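Side-chain contacts in putative MAR1 (PDB 1X9G), which is of unknown function but belongs to the isochorismatase superfamily and is named a putative ribonuclease: residues 47-50 and 51-54; 95-98 and 99-102; 119-122 and 123-127; 135-139 and 140-144. All coordinates share one frame; numbering follows the deposited sequence.

Interaction 1: residues 47-50 and 51-54; sequences NRLA and RLHE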
loop_
_atom_site.group_PDB
_atom_site.type_symbol
_atom_site.label_atom_id
_atom_site.label_comp_id
_atom_site.label_asym_id
_atom_site.label_seq_id
_atom_site.Cartn_x
_atom_site.Cartn_y
_atom_site.Cartn_z
ATOM N N ASN A 47 15.115 4.250 -24.455
ATOM C CA ASN A 47 16.538 4.384 -24.858
ATOM C C ASN A 47 17.480 3.724 -23.863
ATOM O O ASN A 47 18.270 2.891 -24.289
ATOM C CB ASN A 47 16.975 5.837 -25.108
ATOM C CG ASN A 47 16.293 6.464 -26.328
ATOM O OD1 ASN A 47 16.133 5.827 -27.384
ATOM N ND2 ASN A 47 15.896 7.733 -26.185
ATOM N N ARG A 48 17.367 4.048 -22.557
ATOM C CA ARG A 48 18.215 3.427 -21.501
ATOM C C ARG A 48 18.316 1.904 -21.550
ATOM O O ARG A 48 19.422 1.362 -21.526
ATOM C CB ARG A 48 17.825 3.867 -20.078
ATOM C CG ARG A 48 18.630 3.155 -18.959
ATOM C CD ARG A 48 18.352 3.743 -17.519
ATOM N NE ARG A 48 19.188 4.922 -17.243
ATOM C CZ ARG A 48 18.997 5.787 -16.245
ATOM N NH1 ARG A 48 17.998 5.618 -15.367
ATOM N NH2 ARG A 48 19.820 6.827 -16.102
ATOM N N LEU A 49 17.168 1.229 -21.609
ATOM C CA LEU A 49 17.114 -0.247 -21.723
ATOM C C LEU A 49 17.565 -0.741 -23.101
ATOM O O LEU A 49 17.846 -1.941 -23.272
ATOM C CB LEU A 49 15.692 -0.769 -21.410
ATOM C CG LEU A 49 15.214 -0.871 -19.937
ATOM C CD1 LEU A 49 16.112 -1.790 -19.091
ATOM C CD2 LEU A 49 15.194 0.466 -19.285
ATOM N N ALA A 50 17.586 0.170 -24.080
ATOM C CA ALA A 50 17.952 -0.182 -25.454
ATOM C C ALA A 50 19.436 -0.329 -25.462
ATOM O O ALA A 50 19.939 -1.369 -25.874
ATOM C CB ALA A 50 17.497 0.888 -26.471
ATOM N N ARG A 51 20.119 0.691 -24.932
ATOM C CA ARG A 51 21.580 0.708 -24.833
ATOM C C ARG A 51 22.095 -0.388 -23.911
ATOM O O ARG A 51 23.143 -1.005 -24.185
ATOM C CB ARG A 51 22.087 2.076 -24.368
ATOM C CG ARG A 51 21.558 3.295 -25.188
ATOM C CD ARG A 51 22.071 3.342 -26.607
ATOM N NE ARG A 51 21.446 2.379 -27.512
ATOM C CZ ARG A 51 20.224 2.524 -28.038
ATOM N NH1 ARG A 51 19.459 3.568 -27.675
ATOM N NH2 ARG A 51 19.736 1.602 -28.893
ATOM N N LEU A 52 21.366 -0.632 -22.825
ATOM C CA LEU A 52 21.674 -1.725 -21.912
ATOM C C LEU A 52 21.685 -3.104 -22.602
ATOM O O LEU A 52 22.564 -3.927 -22.332
ATOM C CB LEU A 52 20.699 -1.737 -20.709
ATOM C CG LEU A 52 20.946 -2.897 -19.732
ATOM C CD1 LEU A 52 22.349 -2.706 -19.223
ATOM C CD2 LEU A 52 19.940 -3.036 -18.574
ATOM N N HIS A 53 20.677 -3.361 -23.428
ATOM C CA HIS A 53 20.548 -4.647 -24.093
ATOM C C HIS A 53 21.705 -4.872 -25.086
ATOM O O HIS A 53 22.210 -5.993 -25.189
ATOM C CB HIS A 53 19.178 -4.764 -24.773
ATOM C CG HIS A 53 19.177 -5.562 -26.044
ATOM N ND1 HIS A 53 19.287 -6.936 -26.066
ATOM C CD2 HIS A 53 19.056 -5.171 -27.338
ATOM C CE1 HIS A 53 19.237 -7.357 -27.318
ATOM N NE2 HIS A 53 19.106 -6.305 -28.110
ATOM N N GLU A 54 22.121 -3.810 -25.787
ATOM C CA GLU A 54 23.339 -3.836 -26.616
ATOM C C GLU A 54 24.599 -4.181 -25.819
ATOM O O GLU A 54 25.449 -4.881 -26.318
ATOM C CB GLU A 54 23.506 -2.523 -27.365
ATOM C CG GLU A 54 22.410 -2.380 -28.381
ATOM C CD GLU A 54 22.212 -0.979 -28.871
ATOM O OE1 GLU A 54 22.605 -0.027 -28.168
ATOM O OE2 GLU A 54 21.638 -0.835 -29.974
#
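Residues 47-50 and 51-54 are successive turns of one alpha helix: Arg51 N bonds Asn47 O at 2.9 Å, and the bonds Leu52 to Arg48, His53 to Leu49 and Glu54 to Ala50 continue the pattern. Arg51 dominates the side-chain contact. Its chain bends at chi2 (-68°) and chi3 (75°), which folds the guanidinium back over its own helix, with CG 3.4 Å from Asn47 O. The methyl of Ala50 lies over one guanidinium face, its CB 3.4 Å from Arg51 NH2; alanine's single methyl fits against the flat group. At the guanidinium edge, in plane, sits the carboxylate of Glu54: Arg51 NE gives a nearly straight salt-bridging bond to Glu54 OE1 (2.7 Å), and NH2 a weaker one to OE2. These two bonds, with that of NH2 to Thr80 O, restrict its rotation. Asn47 OD1 binds Thr80 N, which also ties this face to a neighbouring loop. On another face Leu49 CD1 and Leu52 CD2 run side by side, 4.1 Å apart, both packing on Phe23 and Leu173. The imidazole of His53 turns its edge toward Ala50 O and is bonded through ND1 to Thr60 and through NE2 to Thr84. The polar Arg51-Glu54 pair and the leucines on a different side make an amphipathic crossover helix of a beta-alpha-beta unit, between strands 21-26 and 60-67.

Interaction 2: residues 95-98 and 99-102; sequences CVVP and QVEE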
loop_
_atom_site.group_PDB
_atom_site.type_symbol
_atom_site.label_atom_id
_atom_site.label_comp_id
_atom_site.label_asym_id
_atom_site.label_seq_id
_atom_site.Cartn_x
_atom_site.Cartn_y
_atom_site.Cartn_z
ATOM N N CYS A 95 0.076 -6.925 -25.029
ATOM C CA CYS A 95 1.246 -7.380 -25.784
ATOM C C CYS A 95 1.386 -8.877 -25.991
ATOM O O CYS A 95 2.078 -9.292 -26.911
ATOM C CB CYS A 95 2.547 -6.907 -25.142
ATOM S SG CYS A 95 2.806 -5.123 -25.202
ATOM N N VAL A 96 0.743 -9.703 -25.180
ATOM C CA VAL A 96 0.858 -11.153 -25.383
ATOM C C VAL A 96 0.007 -11.626 -26.578
ATOM O O VAL A 96 -1.151 -12.052 -26.439
ATOM C CB VAL A 96 0.598 -11.950 -24.086
ATOM C CG1 VAL A 96 0.951 -13.424 -24.273
ATOM C CG2 VAL A 96 1.409 -11.328 -22.915
ATOM N N VAL A 97 0.601 -11.486 -27.768
ATOM C CA VAL A 97 0.051 -12.009 -29.031
ATOM C C VAL A 97 0.953 -13.149 -29.482
ATOM O O VAL A 97 2.089 -13.255 -28.976
ATOM C CB VAL A 97 -0.063 -10.914 -30.120
ATOM C CG1 VAL A 97 -1.189 -9.929 -29.764
ATOM C CG2 VAL A 97 1.264 -10.202 -30.360
ATOM N N PRO A 98 0.442 -14.042 -30.376
ATOM C CA PRO A 98 1.167 -15.205 -30.914
ATOM C C PRO A 98 2.638 -14.958 -31.186
ATOM O O PRO A 98 3.477 -15.762 -30.753
ATOM C CB PRO A 98 0.431 -15.489 -32.201
ATOM C CG PRO A 98 -0.998 -15.167 -31.843
ATOM C CD PRO A 98 -0.946 -14.012 -30.884
ATOM N N GLN A 99 2.959 -13.862 -31.875
ATOM C CA GLN A 99 4.370 -13.554 -32.172
ATOM C C GLN A 99 5.244 -13.463 -30.927
ATOM O O GLN A 99 6.300 -14.084 -30.863
ATOM C CB GLN A 99 4.522 -12.300 -33.032
ATOM C CG GLN A 99 4.653 -12.619 -34.508
ATOM C CD GLN A 99 4.413 -11.420 -35.411
ATOM O OE1 GLN A 99 3.449 -10.658 -35.231
ATOM N NE2 GLN A 99 5.283 -11.255 -36.417
ATOM N N VAL A 100 4.788 -12.718 -29.923
ATOM C CA VAL A 100 5.600 -12.479 -28.724
ATOM C C VAL A 100 5.667 -13.707 -27.822
ATOM O O VAL A 100 6.658 -13.915 -27.149
ATOM C CB VAL A 100 5.109 -11.239 -27.929
ATOM C CG1 VAL A 100 5.800 -9.973 -28.417
ATOM C CG2 VAL A 100 3.654 -11.094 -28.087
ATOM N N GLU A 101 4.617 -14.520 -27.822
ATOM C CA GLU A 101 4.599 -15.740 -27.027
ATOM C C GLU A 101 5.781 -16.668 -27.337
ATOM O O GLU A 101 6.516 -17.071 -26.437
ATOM C CB GLU A 101 3.285 -16.486 -27.224
ATOM C CG GLU A 101 2.049 -15.629 -27.140
ATOM C CD GLU A 101 0.796 -16.459 -26.908
ATOM O OE1 GLU A 101 0.873 -17.393 -26.069
ATOM O OE2 GLU A 101 -0.255 -16.183 -27.551
ATOM N N GLU A 102 5.955 -17.011 -28.608
ATOM C CA GLU A 102 7.052 -17.882 -29.007
ATOM C C GLU A 102 8.410 -17.200 -28.767
ATOM O O GLU A 102 9.413 -17.855 -28.446
ATOM C CB GLU A 102 6.894 -18.376 -30.462
ATOM C CG GLU A 102 6.364 -17.357 -31.503
ATOM C CD GLU A 102 6.175 -17.973 -32.925
ATOM O OE1 GLU A 102 6.623 -19.142 -33.147
ATOM O OE2 GLU A 102 5.588 -17.282 -33.820
#
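Val96 lays its CG1 methyl across the aliphatic part of Glu101, CG1 being 3.8 Å from Glu101 CG, and the two side chains cross at about a right angle. This is the N-terminal end of helix 98-102, entered through an inverse gamma turn centred on Val96, with Val97 at the N-cap. A valine has no side-chain oxygen or nitrogen to cap the first turn; its contribution is its backbone carbonyl, which takes Glu101 N at 3.1 Å and, more weakly, Val100 N, although the exact place of that oxygen is not sure. Pro98 suits the first helical position, since its ring holds phi in the helical range and it has no N-H there to be satisfied. Glu101 stands alongside the proline ring, pointing the same way: with its CG anti to the carbonyl carbon (chi1 -47°) and the chain extended beyond, OE2 comes within 3.6 Å of Pro98 N. A carboxylate folded back toward the N-terminal end of the helix would probably interact favourably with its dipole. Val97 CG2 and Val100 CG2 approach each other, though the place of Val100 CG2 is doubtful in the model; Val100 goes on to pack against Ile63 and Ile88 of the sheet, a buried place fitting a compact, branched apolar residue. Val96 reaches the other way, to Asp127 and Leu128 of helix 117-130. At the exposed side Glu102 bends back, its CG tucked between backbone N and carbonyl carbon (chi1 39°), and CG rests 3.4 Å from Pro98 O.

Interaction 3: residues 119-122 and 123-127; sequences ACIL and QTVAD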
loop_
_atom_site.group_PDB
_atom_site.type_symbol
_atom_site.label_atom_id
_atom_site.label_comp_id
_atom_site.label_asym_id
_atom_site.label_seq_id
_atom_site.Cartn_x
_atom_site.Cartn_y
_atom_site.Cartn_z
ATOM N N ALA A 119 -3.939 0.101 -19.112
ATOM C CA ALA A 119 -4.570 -0.420 -20.305
ATOM C C ALA A 119 -3.710 -1.524 -20.885
ATOM O O ALA A 119 -3.698 -2.625 -20.339
ATOM C CB ALA A 119 -4.847 0.742 -21.308
ATOM N N CYS A 120 -2.932 -1.245 -21.936
ATOM C CA CYS A 120 -2.063 -2.244 -22.505
ATOM C C CYS A 120 -1.083 -2.802 -21.480
ATOM O O CYS A 120 -0.892 -4.041 -21.437
ATOM C CB CYS A 120 -1.307 -1.682 -23.733
ATOM S SG CYS A 120 -2.369 -0.878 -25.064
ATOM N N ILE A 121 -0.462 -1.914 -20.666
ATOM C CA ILE A 121 0.599 -2.335 -19.682
ATOM C C ILE A 121 0.001 -3.321 -18.700
ATOM O O ILE A 121 0.458 -4.434 -18.561
ATOM C CB ILE A 121 1.242 -1.135 -18.864
ATOM C CG1 ILE A 121 2.048 -0.154 -19.749
ATOM C CG2 ILE A 121 2.093 -1.643 -17.711
ATOM C CD1 ILE A 121 3.347 -0.679 -20.335
ATOM N N LEU A 122 -1.079 -2.883 -18.066
ATOM C CA LEU A 122 -1.833 -3.676 -17.105
ATOM C C LEU A 122 -2.226 -5.082 -17.671
ATOM O O LEU A 122 -1.898 -6.109 -17.090
ATOM C CB LEU A 122 -3.026 -2.837 -16.586
ATOM C CG LEU A 122 -3.905 -3.476 -15.488
ATOM C CD1 LEU A 122 -3.230 -3.506 -14.110
ATOM C CD2 LEU A 122 -5.273 -2.784 -15.370
ATOM N N GLN A 123 -2.892 -5.125 -18.824
ATOM C CA GLN A 123 -3.265 -6.427 -19.450
ATOM C C GLN A 123 -2.069 -7.269 -19.818
ATOM O O GLN A 123 -2.063 -8.499 -19.614
ATOM C CB GLN A 123 -4.204 -6.228 -20.660
ATOM C CG GLN A 123 -5.424 -5.391 -20.258
ATOM C CD GLN A 123 -6.550 -5.396 -21.255
ATOM O OE1 GLN A 123 -6.875 -6.433 -21.823
ATOM N NE2 GLN A 123 -7.209 -4.246 -21.422
ATOM N N THR A 124 -1.041 -6.598 -20.324
ATOM C CA THR A 124 0.221 -7.266 -20.694
ATOM C C THR A 124 0.833 -7.990 -19.487
ATOM O O THR A 124 1.144 -9.188 -19.580
ATOM C CB THR A 124 1.195 -6.229 -21.210
ATOM O OG1 THR A 124 0.624 -5.631 -22.377
ATOM C CG2 THR A 124 2.508 -6.818 -21.511
ATOM N N VAL A 125 0.957 -7.290 -18.338
ATOM C CA VAL A 125 1.536 -7.946 -17.170
ATOM C C VAL A 125 0.693 -9.068 -16.587
ATOM O O VAL A 125 1.252 -10.066 -16.200
ATOM C CB VAL A 125 2.201 -6.985 -16.060
ATOM C CG1 VAL A 125 2.360 -5.577 -16.521
ATOM C CG2 VAL A 125 1.506 -7.024 -14.758
ATOM N N ALA A 126 -0.636 -8.951 -16.531
ATOM C CA ALA A 126 -1.439 -10.089 -16.040
ATOM C C ALA A 126 -1.202 -11.340 -16.915
ATOM O O ALA A 126 -1.093 -12.442 -16.387
ATOM C CB ALA A 126 -2.935 -9.739 -15.912
ATOM N N ASP A 127 -1.086 -11.159 -18.240
ATOM C CA ASP A 127 -0.786 -12.282 -19.188
ATOM C C ASP A 127 0.615 -12.894 -18.976
ATOM O O ASP A 127 0.758 -14.108 -18.845
ATOM C CB ASP A 127 -0.957 -11.870 -20.660
ATOM C CG ASP A 127 -2.430 -11.618 -21.081
ATOM O OD1 ASP A 127 -2.600 -10.831 -22.031
ATOM O OD2 ASP A 127 -3.407 -12.191 -20.516
#
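The carboxamide of Gln123, the flat group that takes part in this contact, lies back beside the previous turn of the helix, with NE2 4.0 Å from Ala119 O and the methylene CG nearer, at 3.3 Å from that same oxygen. CG stands anti to the carbonyl carbon (chi1 -54°) and the chain is extended beyond it, which carries the amide outward: NE2 donates to Leu174 O of the second subunit and is thus satisfied across the subunit interface. Ala119, Leu122 and Ala126 also pack against that subunit.

Thr124, about a quarter-turn round the helix, faces Leu24 of strand 21-26. Its OG1 folds back on Cys120 O, a bond modelled so short that its length is doubtful, while Thr124 N bonds the same oxygen at 2.8 Å. OG1 also receives Cys95 N from the loop before helix 98-102, so the hydroxyl lets threonine join two elements. Facing the sheet, Ile121 CG2 and Val125 CG1 lie 4.1 Å apart; both residues touch strand 134-143, where branched apolar side chains fill the layer between helix and sheet. Leu122 turns to helix 147-158.

The peptide turns are otherwise regular, with Val125 N on Ile121 O at 2.9 Å, but a wider pi-type turn precedes them at 119-121. Cys120, its side chain against Asp27, lies in the first turn of the helix that follows strand 109-115, a position consistent with that of the nucleophilic cysteine in cysteine hydrolases of the isochorismatase superfamily.

Interaction 4: residues 135-139 and 140-144; sequences VFLPK and DGLGS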
loop_
_atom_site.group_PDB
_atom_site.type_symbol
_atom_site.label_atom_id
_atom_site.label_comp_id
_atom_site.label_asym_id
_atom_site.label_seq_id
_atom_site.Cartn_x
_atom_site.Cartn_y
_atom_site.Cartn_z
ATOM N N VAL A 135 7.865 -10.522 -13.739
ATOM C CA VAL A 135 7.807 -9.214 -14.342
ATOM C C VAL A 135 8.337 -8.048 -13.487
ATOM O O VAL A 135 8.118 -7.997 -12.274
ATOM C CB VAL A 135 6.501 -8.966 -15.217
ATOM C CG1 VAL A 135 5.536 -10.103 -15.182
ATOM C CG2 VAL A 135 5.887 -7.618 -14.984
ATOM N N PHE A 136 9.104 -7.170 -14.137
ATOM C CA PHE A 136 9.792 -6.047 -13.506
ATOM C C PHE A 136 9.502 -4.808 -14.273
ATOM O O PHE A 136 9.592 -4.806 -15.504
ATOM C CB PHE A 136 11.304 -6.268 -13.479
ATOM C CG PHE A 136 11.697 -7.553 -12.841
ATOM C CD1 PHE A 136 11.719 -8.731 -13.591
ATOM C CD2 PHE A 136 12.024 -7.599 -11.476
ATOM C CE1 PHE A 136 12.082 -9.946 -12.978
ATOM C CE2 PHE A 136 12.361 -8.785 -10.850
ATOM C CZ PHE A 136 12.410 -9.963 -11.609
ATOM N N LEU A 137 9.139 -3.745 -13.562
ATOM C CA LEU A 137 8.555 -2.594 -14.219
ATOM C C LEU A 137 9.242 -1.348 -13.711
ATOM O O LEU A 137 9.232 -1.094 -12.543
ATOM C CB LEU A 137 7.022 -2.548 -13.931
ATOM C CG LEU A 137 6.182 -3.721 -14.469
ATOM C CD1 LEU A 137 5.319 -4.281 -13.432
ATOM C CD2 LEU A 137 5.348 -3.272 -15.681
ATOM N N PRO A 138 9.882 -0.575 -14.600
ATOM C CA PRO A 138 10.401 0.695 -14.112
ATOM C C PRO A 138 9.298 1.731 -14.147
ATOM O O PRO A 138 8.899 2.129 -15.256
ATOM C CB PRO A 138 11.461 1.046 -15.154
ATOM C CG PRO A 138 10.887 0.468 -16.453
ATOM C CD PRO A 138 10.198 -0.805 -16.031
ATOM N N LYS A 139 8.820 2.160 -12.974
ATOM C CA LYS A 139 7.743 3.164 -12.863
ATOM C C LYS A 139 8.078 4.461 -13.572
ATOM O O LYS A 139 7.207 5.217 -14.016
ATOM C CB LYS A 139 7.453 3.481 -11.401
ATOM C CG LYS A 139 6.188 4.318 -11.235
ATOM C CD LYS A 139 5.855 4.489 -9.755
ATOM C CE LYS A 139 5.257 5.831 -9.482
ATOM N NZ LYS A 139 4.258 5.632 -8.379
ATOM N N ASP A 140 9.359 4.735 -13.512
ATOM C CA ASP A 140 10.147 5.521 -14.396
ATOM C C ASP A 140 9.690 5.703 -15.851
ATOM O O ASP A 140 9.677 6.820 -16.390
ATOM C CB ASP A 140 11.496 4.766 -14.411
ATOM C CG ASP A 140 12.564 5.657 -14.147
ATOM O OD1 ASP A 140 12.165 6.756 -13.747
ATOM O OD2 ASP A 140 13.745 5.359 -14.327
ATOM N N GLY A 141 9.388 4.581 -16.495
ATOM C CA GLY A 141 9.081 4.527 -17.907
ATOM C C GLY A 141 7.667 4.012 -18.105
ATOM O O GLY A 141 7.392 3.281 -19.064
ATOM N N LEU A 142 6.777 4.384 -17.185
ATOM C CA LEU A 142 5.335 4.164 -17.368
ATOM C C LEU A 142 4.566 5.486 -17.332
ATOM O O LEU A 142 5.040 6.488 -16.756
ATOM C CB LEU A 142 4.755 3.182 -16.350
ATOM C CG LEU A 142 5.357 1.795 -16.088
ATOM C CD1 LEU A 142 4.914 1.269 -14.696
ATOM C CD2 LEU A 142 5.127 0.756 -17.223
ATOM N N GLY A 143 3.411 5.496 -18.019
ATOM C CA GLY A 143 2.494 6.646 -17.997
ATOM C C GLY A 143 1.068 6.340 -18.460
ATOM O O GLY A 143 0.820 5.326 -19.096
ATOM N N SER A 144 0.145 7.232 -18.124
ATOM C CA SER A 144 -1.245 7.179 -18.556
ATOM C C SER A 144 -1.624 8.615 -18.906
ATOM O O SER A 144 -0.955 9.550 -18.473
ATOM C CB SER A 144 -2.142 6.668 -17.431
ATOM O OG SER A 144 -2.015 5.256 -17.312
#
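Strand 134-143 breaks its course just after Pro138, where residues 138-141 make a tight turn: Gly141 N bonds Pro138 O at 2.8 Å, and Leu142 N follows with a weak bond to Lys139 O at 3.3 Å, as the chain curls over on itself. Two successive i to i+3 bonds of this kind give a short 3-10-like kink, after which the chain straightens again at 142-143.

Leu142 is the side chain that bridges the kink. Its CG, anti to the carbonyl carbon (chi1 -52°), swings back over the turn to stand 3.7 Å from Pro138 O, while CD1 lies 3.9 Å from Lys139 CA. The other branch, CD2, meets Leu137 CD2 at 4.3 Å, a loose apolar touch that connects the strand before the turn with the strand after it. In this alpha/beta fold with a parallel sheet the strand is shared by two beta-alpha-beta units, and the leucines face helices accordingly: Leu137 against Val125 of helix 117-130, Leu142 against Phe150 and Ile154 of helix 147-158.

Proline suits the start of the turn, as it has no N-H to leave without a strand partner; its CB packs 3.8 Å from Asp140 CB. Beyond that methylene the carboxylate of Asp140 leads away from the turn, and its OD2 is hydrogen-bonded to Ser169 OG, tying the kink to the start of helix 169-176.

Overall arrangement
Interactions 2, 3 and 4 form a chain of neighbours. Interactions 2 and 3 are joined through the Cys95-Thr124 bond, with about 13 Å between their centres. Interaction 3 in turn rests on interaction 4, with Ile121 CD1 3.9 Å from Leu142 CD2. Interaction 1 lies across the chain's centre from interaction 3, about 22 Å between centres, yet its nearest atoms come within about 4 Å of interaction 4, and Ser169 bonds both Arg48 and Asp140. By comparison with cysteine hydrolases of the superfamily, Cys120 beside Asp27 would probably put a possible active site near interaction 3.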